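Local coordinates for iron-sulfur cluster assembly scaffold protein NifU (Fervidobacterium islandicum, PDB 6A6F) that probably serves the SUF pathway of iron-sulfur cluster assembly as a scaffold or sulfur-transfer protein that carries a bound zinc ion, at residues 21-26 against 52-57; 43-48 against 129-134; 89-94 against 106-111. One frame throughout, in Å; residues are numbered along the deposited sequence.

Interaction 1 (21-26 against 52-57)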
loop_
_atom_site.group_PDB
_atom_site.type_symbol
_atom_site.label_atom_id
_atom_site.label_comp_id
_atom_site.label_asym_id
_atom_site.label_seq_id
_atom_site.Cartn_x
_atom_site.Cartn_y
_atom_site.Cartn_z
ATOM N N GLY A 21 1.311 -11.085 7.509
ATOM C CA GLY A 21 1.089 -12.525 7.446
ATOM C C GLY A 21 0.017 -12.965 8.439
ATOM O O GLY A 21 -0.584 -12.166 9.156
ATOM N N LYS A 22 -0.165 -14.258 8.518
ATOM C CA LYS A 22 -1.103 -14.869 9.444
ATOM C C LYS A 22 -0.361 -15.616 10.518
ATOM O O LYS A 22 0.810 -16.017 10.335
ATOM C CB LYS A 22 -1.996 -15.882 8.707
ATOM C CG LYS A 22 -2.756 -15.294 7.549
ATOM C CD LYS A 22 -3.636 -16.362 6.916
ATOM C CE LYS A 22 -4.785 -15.731 6.147
ATOM N NZ LYS A 22 -5.216 -16.638 5.050
ATOM N N ILE A 23 -1.054 -15.860 11.626
ATOM C CA ILE A 23 -0.542 -16.747 12.635
ATOM C C ILE A 23 -1.514 -17.909 12.671
ATOM O O ILE A 23 -2.710 -17.699 12.828
ATOM C CB ILE A 23 -0.466 -16.064 13.996
ATOM C CG1 ILE A 23 0.633 -15.024 14.007
ATOM C CG2 ILE A 23 -0.168 -17.089 15.088
ATOM C CD1 ILE A 23 0.614 -14.164 15.236
ATOM N N GLU A 24 -0.993 -19.118 12.487
ATOM C CA GLU A 24 -1.819 -20.303 12.505
ATOM C C GLU A 24 -2.239 -20.600 13.958
ATOM O O GLU A 24 -1.430 -20.459 14.873
ATOM C CB GLU A 24 -1.074 -21.491 11.867
ATOM C CG GLU A 24 -1.990 -22.702 11.688
ATOM C CD GLU A 24 -1.375 -23.874 10.916
ATOM O OE1 GLU A 24 -0.123 -24.029 10.891
ATOM O OE2 GLU A 24 -2.174 -24.665 10.352
ATOM N N ASN A 25 -3.498 -20.986 14.139
ATOM C CA ASN A 25 -4.097 -21.182 15.440
ATOM C C ASN A 25 -3.922 -19.998 16.380
ATOM O O ASN A 25 -3.585 -20.144 17.553
ATOM C CB ASN A 25 -3.548 -22.460 16.074
ATOM C CG ASN A 25 -3.772 -23.675 15.196
ATOM O OD1 ASN A 25 -4.867 -23.888 14.728
ATOM N ND2 ASN A 25 -2.736 -24.486 14.999
ATOM N N ALA A 26 -4.106 -18.800 15.844
ATOM C CA ALA A 26 -4.011 -17.589 16.625
ATOM C C ALA A 26 -4.991 -17.665 17.780
ATOM O O ALA A 26 -6.036 -18.242 17.660
ATOM C CB ALA A 26 -4.350 -16.393 15.746
ATOM N N ILE A 52 1.442 -10.106 25.406
ATOM C CA ILE A 52 1.265 -10.226 23.940
ATOM C C ILE A 52 2.594 -10.786 23.444
ATOM O O ILE A 52 3.603 -10.129 23.515
ATOM C CB ILE A 52 0.996 -8.855 23.260
ATOM C CG1 ILE A 52 -0.317 -8.236 23.750
ATOM C CG2 ILE A 52 0.954 -8.994 21.725
ATOM C CD1 ILE A 52 -0.442 -6.767 23.467
ATOM N N VAL A 53 2.568 -12.013 22.958
ATOM C CA VAL A 53 3.770 -12.707 22.529
ATOM C C VAL A 53 4.078 -12.495 21.037
ATOM O O VAL A 53 5.219 -12.380 20.658
ATOM C CB VAL A 53 3.607 -14.224 22.767
ATOM C CG1 VAL A 53 4.819 -14.970 22.264
ATOM C CG2 VAL A 53 3.411 -14.499 24.238
ATOM N N ASP A 54 3.049 -12.514 20.206
ATOM C CA ASP A 54 3.215 -12.257 18.771
ATOM C C ASP A 54 2.009 -11.581 18.179
ATOM O O ASP A 54 0.885 -11.816 18.617
ATOM C CB ASP A 54 3.514 -13.555 18.018
ATOM C CG ASP A 54 4.214 -13.315 16.666
ATOM O OD1 ASP A 54 4.366 -12.139 16.182
ATOM O OD2 ASP A 54 4.622 -14.326 16.077
ATOM N N VAL A 55 2.251 -10.732 17.186
ATOM C CA VAL A 55 1.212 -10.092 16.443
ATOM C C VAL A 55 1.662 -10.036 14.941
ATOM O O VAL A 55 2.768 -9.670 14.636
ATOM C CB VAL A 55 0.913 -8.673 16.960
ATOM C CG1 VAL A 55 -0.359 -8.161 16.350
ATOM C CG2 VAL A 55 0.745 -8.632 18.477
ATOM N N LYS A 56 0.766 -10.407 14.060
ATOM C CA LYS A 56 0.920 -10.231 12.636
ATOM C C LYS A 56 -0.374 -9.578 12.055
ATOM O O LYS A 56 -1.434 -9.565 12.686
ATOM C CB LYS A 56 1.183 -11.565 11.976
ATOM C CG LYS A 56 2.524 -12.149 12.292
ATOM C CD LYS A 56 2.861 -13.270 11.286
ATOM C CE LYS A 56 4.176 -13.894 11.691
ATOM N NZ LYS A 56 5.204 -12.840 11.825
ATOM N N PHE A 57 -0.275 -9.025 10.853
ATOM C CA PHE A 57 -1.442 -8.525 10.175
ATOM C C PHE A 57 -1.515 -8.964 8.717
ATOM O O PHE A 57 -0.481 -9.091 8.012
ATOM C CB PHE A 57 -1.499 -7.016 10.274
ATOM C CG PHE A 57 -0.618 -6.304 9.323
ATOM C CD1 PHE A 57 0.737 -6.182 9.572
ATOM C CD2 PHE A 57 -1.126 -5.769 8.163
ATOM C CE1 PHE A 57 1.557 -5.559 8.641
ATOM C CE2 PHE A 57 -0.303 -5.130 7.248
ATOM C CZ PHE A 57 1.025 -5.014 7.495
#
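Residues 21-26, in the loop between helix 8-14 and strand 28-34, run obliquely back along strand 51-58, an edge strand of the three-stranded antiparallel sheet. The loop leading to the first strand of the NifU-like domain thus covers the face of this edge strand turned away from helix 63-76. Ile23, Gly21 and Lys56 bury most of the surface. Gly21 ties the two backbones: its N donates to Phe57 O at 2.7 Å, nearly straight at 165°, although the donor stands above the carbonyl plane. With phi at 147°, Gly21 has a backbone shape that a side chain would jam against the preceding carbonyl oxygen. Ile23 points at the strand, with CG1 beside its backbone N and anti to the carbonyl carbon, and crosses the Lys56 chain at about a right angle. Its CG1 meets Lys56 CG at 3.8 Å, and its CD1 reaches Asp54 CG at 4.0 Å. Lys56 thus contributes methylenes: CD rests 3.6 Å from Lys22 O before a bend at chi4 turns the ammonium end away from the loop. Beyond Ile23 the loop lifts off in a type II beta turn, Ile23 to Ala26. Ile23 also lies on Tyr44 and Leu46 of strand 39-48. On the inner face, Val55 and Phe57 pack against helix 63-76. One main-chain hydrogen bond therefore fixes the start of the loop, while an isoleucine and the aliphatic part of a lysine supply an apolar patch on a partly exposed surface, leaving the lysine charge at its margin.

Interaction 2 (43-48 against 129-134)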
loop_
_atom_site.group_PDB
_atom_site.type_symbol
_atom_site.label_atom_id
_atom_site.label_comp_id
_atom_site.label_asym_id
_atom_site.label_seq_id
_atom_site.Cartn_x
_atom_site.Cartn_y
_atom_site.Cartn_z
ATOM N N LEU A 43 -5.808 -8.417 12.290
ATOM C CA LEU A 43 -4.770 -8.644 13.249
ATOM C C LEU A 43 -4.831 -10.075 13.809
ATOM O O LEU A 43 -5.887 -10.546 14.208
ATOM C CB LEU A 43 -4.899 -7.643 14.377
ATOM C CG LEU A 43 -4.832 -6.173 14.044
ATOM C CD1 LEU A 43 -5.079 -5.368 15.319
ATOM C CD2 LEU A 43 -3.453 -5.891 13.495
ATOM N N TYR A 44 -3.675 -10.714 13.915
ATOM C CA TYR A 44 -3.531 -12.096 14.483
ATOM C C TYR A 44 -2.713 -11.986 15.792
ATOM O O TYR A 44 -1.668 -11.371 15.785
ATOM C CB TYR A 44 -2.763 -13.028 13.508
ATOM C CG TYR A 44 -3.527 -13.281 12.251
ATOM C CD1 TYR A 44 -3.493 -12.384 11.231
ATOM C CD2 TYR A 44 -4.359 -14.403 12.116
ATOM C CE1 TYR A 44 -4.213 -12.589 10.065
ATOM C CE2 TYR A 44 -5.105 -14.597 10.969
ATOM C CZ TYR A 44 -5.016 -13.668 9.957
ATOM O OH TYR A 44 -5.733 -13.809 8.823
ATOM N N PHE A 45 -3.190 -12.554 16.907
ATOM C CA PHE A 45 -2.483 -12.463 18.183
ATOM C C PHE A 45 -2.119 -13.833 18.749
ATOM O O PHE A 45 -2.919 -14.770 18.635
ATOM C CB PHE A 45 -3.350 -11.765 19.249
ATOM C CG PHE A 45 -3.714 -10.343 18.920
ATOM C CD1 PHE A 45 -4.794 -10.069 18.123
ATOM C CD2 PHE A 45 -2.993 -9.300 19.458
ATOM C CE1 PHE A 45 -5.149 -8.759 17.847
ATOM C CE2 PHE A 45 -3.319 -7.993 19.180
ATOM C CZ PHE A 45 -4.409 -7.729 18.382
ATOM N N LEU A 46 -0.937 -13.913 19.376
ATOM C CA LEU A 46 -0.625 -14.942 20.363
ATOM C C LEU A 46 -0.348 -14.226 21.669
ATOM O O LEU A 46 0.407 -13.231 21.671
ATOM C CB LEU A 46 0.638 -15.761 20.043
ATOM C CG LEU A 46 0.552 -16.666 18.811
ATOM C CD1 LEU A 46 1.925 -17.232 18.458
ATOM C CD2 LEU A 46 -0.403 -17.829 19.015
ATOM N N PHE A 47 -0.851 -14.823 22.757
ATOM C CA PHE A 47 -0.723 -14.340 24.125
ATOM C C PHE A 47 -0.145 -15.439 25.013
ATOM O O PHE A 47 -0.297 -16.635 24.735
ATOM C CB PHE A 47 -2.107 -14.028 24.722
ATOM C CG PHE A 47 -2.973 -13.082 23.896
ATOM C CD1 PHE A 47 -2.561 -11.830 23.618
ATOM C CD2 PHE A 47 -4.224 -13.458 23.493
ATOM C CE1 PHE A 47 -3.367 -10.933 22.885
ATOM C CE2 PHE A 47 -5.039 -12.604 22.760
ATOM C CZ PHE A 47 -4.613 -11.324 22.461
ATOM N N ASP A 48 0.440 -15.008 26.127
ATOM C CA ASP A 48 0.816 -15.891 27.210
ATOM C C ASP A 48 0.238 -15.219 28.447
ATOM O O ASP A 48 0.857 -14.334 29.060
ATOM C CB ASP A 48 2.329 -16.027 27.316
ATOM C CG ASP A 48 2.754 -16.989 28.433
ATOM O OD1 ASP A 48 1.884 -17.632 29.043
ATOM O OD2 ASP A 48 3.956 -17.111 28.688
ATOM N N LYS A 129 -7.809 1.008 16.877
ATOM C CA LYS A 129 -9.211 0.737 17.148
ATOM C C LYS A 129 -9.501 -0.755 17.004
ATOM O O LYS A 129 -10.241 -1.306 17.795
ATOM C CB LYS A 129 -10.120 1.527 16.190
ATOM C CG LYS A 129 -10.046 3.061 16.286
ATOM C CD LYS A 129 -10.113 3.612 17.706
ATOM C CE LYS A 129 -11.516 3.479 18.292
ATOM N NZ LYS A 129 -11.601 3.871 19.748
ATOM N N THR A 130 -8.879 -1.394 16.014
ATOM C CA THR A 130 -8.996 -2.829 15.842
ATOM C C THR A 130 -8.367 -3.582 16.983
ATOM O O THR A 130 -8.958 -4.529 17.495
ATOM C CB THR A 130 -8.411 -3.299 14.499
ATOM O OG1 THR A 130 -9.075 -2.580 13.464
ATOM C CG2 THR A 130 -8.645 -4.789 14.306
ATOM N N LEU A 131 -7.213 -3.122 17.445
ATOM C CA LEU A 131 -6.603 -3.678 18.632
ATOM C C LEU A 131 -7.473 -3.563 19.902
ATOM O O LEU A 131 -7.623 -4.530 20.662
ATOM C CB LEU A 131 -5.308 -2.970 18.890
ATOM C CG LEU A 131 -4.544 -3.338 20.160
ATOM C CD1 LEU A 131 -3.941 -4.706 20.082
ATOM C CD2 LEU A 131 -3.424 -2.358 20.393
ATOM N N GLU A 132 -8.011 -2.370 20.158
ATOM C CA GLU A 132 -8.969 -2.160 21.280
ATOM C C GLU A 132 -10.104 -3.187 21.305
ATOM O O GLU A 132 -10.370 -3.853 22.320
ATOM C CB GLU A 132 -9.532 -0.734 21.207
ATOM C CG GLU A 132 -10.383 -0.333 22.420
ATOM C CD GLU A 132 -10.877 1.119 22.336
ATOM O OE1 GLU A 132 -11.037 1.644 21.218
ATOM O OE2 GLU A 132 -11.082 1.741 23.391
ATOM N N ILE A 133 -10.761 -3.355 20.179
ATOM C CA ILE A 133 -11.829 -4.344 20.082
ATOM C C ILE A 133 -11.285 -5.731 20.344
ATOM O O ILE A 133 -11.864 -6.460 21.149
ATOM C CB ILE A 133 -12.570 -4.279 18.751
ATOM C CG1 ILE A 133 -13.294 -2.932 18.626
ATOM C CG2 ILE A 133 -13.621 -5.383 18.644
ATOM C CD1 ILE A 133 -13.580 -2.520 17.189
ATOM N N ALA A 134 -10.132 -6.074 19.742
ATOM C CA ALA A 134 -9.560 -7.393 19.917
ATOM C C ALA A 134 -9.254 -7.690 21.377
ATOM O O ALA A 134 -9.527 -8.761 21.861
ATOM C CB ALA A 134 -8.280 -7.547 19.077
#
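The alpha+beta fold of the NifU-like domain, helices packed on one face of an antiparallel sheet, is seen here: helix 118-135 lies over the central strand 39-48. The axes of strand 43-48 and helix 129-134 pass 10.1 Å apart at -45°, and Leu43 and Phe45, two residues apart on one strand face, meet Thr130, Leu131 and Ala134. Leu43 sends CD1 up to the helix, 3.8 Å from Thr130 CG2 and equally near the backbone N of Leu131. Phe45 touches with the far end of its ring. In Leu131, CG anti to the backbone N (chi1 176°) together with chi2 71° brings CD1 to the ring edge, near the ring plane and 3.5 Å from Phe45 CE2. One helical turn on, Ala134 CB approaches obliquely, 3.6 Å from Phe45 CE1, so two residues one turn apart touch adjoining sides of the ring tip. Thr130 turns its methyl to Leu43 and gives OG1 to its own helix, hydrogen-bonded to Leu126 O. On the helix side remote from the strand, Lys129 NZ bridges to the syn lone pair of Glu132 OE1 at 2.7 Å. Met72 of helix 63-76 touches both Leu43 and Leu131. All five meeting residues are buried and their side chains join by apolar groups, so the contact probably rests on close fit and the burial of apolar surface, with the threonine hydroxyl satisfied by the main chain and the charged pair kept off the interface.

Interaction 3 (89-94 against 106-111)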
loop_
_atom_site.group_PDB
_atom_site.type_symbol
_atom_site.label_atom_id
_atom_site.label_comp_id
_atom_site.label_asym_id
_atom_site.label_seq_id
_atom_site.Cartn_x
_atom_site.Cartn_y
_atom_site.Cartn_z
ATOM N N LYS A 89 -4.880 4.254 24.140
ATOM C CA LYS A 89 -5.595 5.442 24.649
ATOM C C LYS A 89 -4.787 6.731 24.429
ATOM O O LYS A 89 -5.302 7.760 23.948
ATOM C CB LYS A 89 -5.953 5.228 26.139
ATOM C CG LYS A 89 -6.800 6.349 26.756
ATOM C CD LYS A 89 -6.588 6.497 28.276
ATOM C CE LYS A 89 -5.317 7.292 28.581
ATOM N NZ LYS A 89 -4.779 7.106 29.962
ATOM N N ASN A 90 -3.506 6.677 24.740
ATOM C CA ASN A 90 -2.615 7.772 24.411
ATOM C C ASN A 90 -2.551 8.164 22.936
ATOM O O ASN A 90 -2.497 9.363 22.624
ATOM C CB ASN A 90 -1.241 7.485 24.911
ATOM C CG ASN A 90 -1.106 7.818 26.370
ATOM O OD1 ASN A 90 -0.886 8.975 26.717
ATOM N ND2 ASN A 90 -1.223 6.814 27.227
ATOM N N ALA A 91 -2.599 7.170 22.034
ATOM C CA ALA A 91 -2.447 7.432 20.600
ATOM C C ALA A 91 -3.667 8.124 20.080
ATOM O O ALA A 91 -3.551 9.069 19.279
ATOM C CB ALA A 91 -2.230 6.139 19.835
ATOM N N GLU A 92 -4.831 7.656 20.532
ATOM C CA GLU A 92 -6.078 8.301 20.212
ATOM C C GLU A 92 -6.123 9.725 20.811
ATOM O O GLU A 92 -6.428 10.684 20.088
ATOM C CB GLU A 92 -7.289 7.460 20.678
ATOM C CG GLU A 92 -8.608 8.098 20.262
ATOM C CD GLU A 92 -9.818 7.181 20.323
ATOM O OE1 GLU A 92 -9.977 6.496 21.344
ATOM O OE2 GLU A 92 -10.620 7.173 19.343
ATOM N N ASN A 93 -5.762 9.881 22.082
ATOM C CA ASN A 93 -5.649 11.242 22.653
ATOM C C ASN A 93 -4.804 12.184 21.811
ATOM O O ASN A 93 -5.160 13.348 21.625
ATOM C CB ASN A 93 -5.111 11.227 24.095
ATOM C CG ASN A 93 -6.146 10.732 25.097
ATOM O OD1 ASN A 93 -7.297 10.478 24.742
ATOM N ND2 ASN A 93 -5.732 10.561 26.342
ATOM N N MET A 94 -3.675 11.696 21.322
ATOM C CA MET A 94 -2.813 12.491 20.440
ATOM C C MET A 94 -3.610 13.004 19.246
ATOM O O MET A 94 -3.560 14.206 18.906
ATOM C CB MET A 94 -1.609 11.648 19.956
ATOM C CG MET A 94 -0.505 12.432 19.252
ATOM S SD MET A 94 0.941 11.495 18.737
ATOM C CE MET A 94 0.155 10.188 17.779
ATOM N N GLY A 106 6.469 6.603 22.677
ATOM C CA GLY A 106 7.731 6.471 21.995
ATOM C C GLY A 106 7.667 6.934 20.536
ATOM O O GLY A 106 7.240 8.078 20.246
ATOM N N PRO A 107 8.080 6.054 19.589
ATOM C CA PRO A 107 8.120 6.470 18.172
ATOM C C PRO A 107 6.702 6.671 17.566
ATOM O O PRO A 107 6.591 7.180 16.473
ATOM C CB PRO A 107 8.863 5.304 17.499
ATOM C CG PRO A 107 8.471 4.127 18.306
ATOM C CD PRO A 107 8.482 4.650 19.743
ATOM N N ILE A 108 5.642 6.289 18.269
ATOM C CA ILE A 108 4.302 6.528 17.803
ATOM C C ILE A 108 4.096 8.051 17.681
ATOM O O ILE A 108 3.266 8.520 16.875
ATOM C CB ILE A 108 3.246 5.855 18.685
ATOM C CG1 ILE A 108 3.467 4.353 18.730
ATOM C CG2 ILE A 108 1.828 6.157 18.187
ATOM C CD1 ILE A 108 2.715 3.669 19.861
ATOM N N ILE A 109 4.900 8.828 18.418
ATOM C CA ILE A 109 4.893 10.288 18.291
ATOM C C ILE A 109 5.226 10.771 16.865
ATOM O O ILE A 109 4.874 11.890 16.486
ATOM C CB ILE A 109 5.838 10.974 19.312
ATOM C CG1 ILE A 109 5.484 12.444 19.479
ATOM C CG2 ILE A 109 7.286 10.886 18.939
ATOM C CD1 ILE A 109 4.178 12.645 20.204
ATOM N N ASN A 110 5.855 9.918 16.061
ATOM C CA ASN A 110 6.149 10.294 14.685
ATOM C C ASN A 110 4.880 10.534 13.830
ATOM O O ASN A 110 4.954 11.217 12.847
ATOM C CB ASN A 110 7.147 9.303 14.089
ATOM C CG ASN A 110 8.520 9.445 14.727
ATOM O OD1 ASN A 110 9.035 10.535 14.759
ATOM N ND2 ASN A 110 9.077 8.385 15.288
ATOM N N PHE A 111 3.710 10.087 14.285
ATOM C CA PHE A 111 2.478 10.333 13.610
ATOM C C PHE A 111 1.717 11.605 14.044
ATOM O O PHE A 111 0.626 11.839 13.544
ATOM C CB PHE A 111 1.564 9.126 13.837
ATOM C CG PHE A 111 2.096 7.857 13.236
ATOM C CD1 PHE A 111 1.870 7.582 11.900
ATOM C CD2 PHE A 111 2.820 6.960 13.994
ATOM C CE1 PHE A 111 2.348 6.441 11.313
ATOM C CE2 PHE A 111 3.308 5.779 13.423
ATOM C CZ PHE A 111 3.080 5.529 12.071
#
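Met94 buries more surface than any other residue here, reaching from helix 81-95 to the 3-10 segment 107-111. Its CG is anti to the backbone N (chi1 -169°) and the chain extends to chi3 (54°), which turns the methyl across the segment. SD meets Ile109 CD1 at 3.7 Å, the chains crossing at about a right angle. CE sits 3.6 Å from Ile108 O and 4.3 Å from Phe111 CB. Ala91 CB faces Ile108 CG2 at 4.4 Å. Ile109 starts away from the helix, yet CG1 anti to the backbone N and a turn at chi2 (70°) bring CD1 back to the sulfur. Ile108 O accepts a hydrogen bond from the backbone N of Phe111, as in a 3-10 helix, and lies in the plane of the Phe111 ring, at its edge. In the next shell Asn90 OD1 accepts from Asp101 N in the following connection, while ND2 donates to Glu86 O of its own helix. Phe100 covers Met94 and Ile109 from that connection. Phe124 of helix 118-135 touches Ala91, Met94, Ile108 and Phe111, and Val71 of helix 63-76 packs on Ile108 and Phe111, so the contact is buried among three long helices.

Overall arrangement
Interactions 1 and 2 share neighbouring strands of one sheet, their centres 9 Å apart: the backbone pairs Val53 N to Leu46 O and Tyr44 N to Lys56 O, each 2.8 Å and probably hydrogen bonds, join strand 51-58 to strand 39-48. Interaction 1 lies on the outer face, interaction 2 on the helix-covered face. Interaction 3 belongs to the helical layer, with its centre 18 Å from interaction 2 and 23 Å from interaction 1, which lies on the opposite side of the chain's centre. A long, weak ion pair, Lys129 with Glu92, links it to interaction 2. The zinc, held by Cys37, Asp39, Cys62 and Cys123, is about 12 Å from the Thr130 side chain and about 11 Å from that of Phe111.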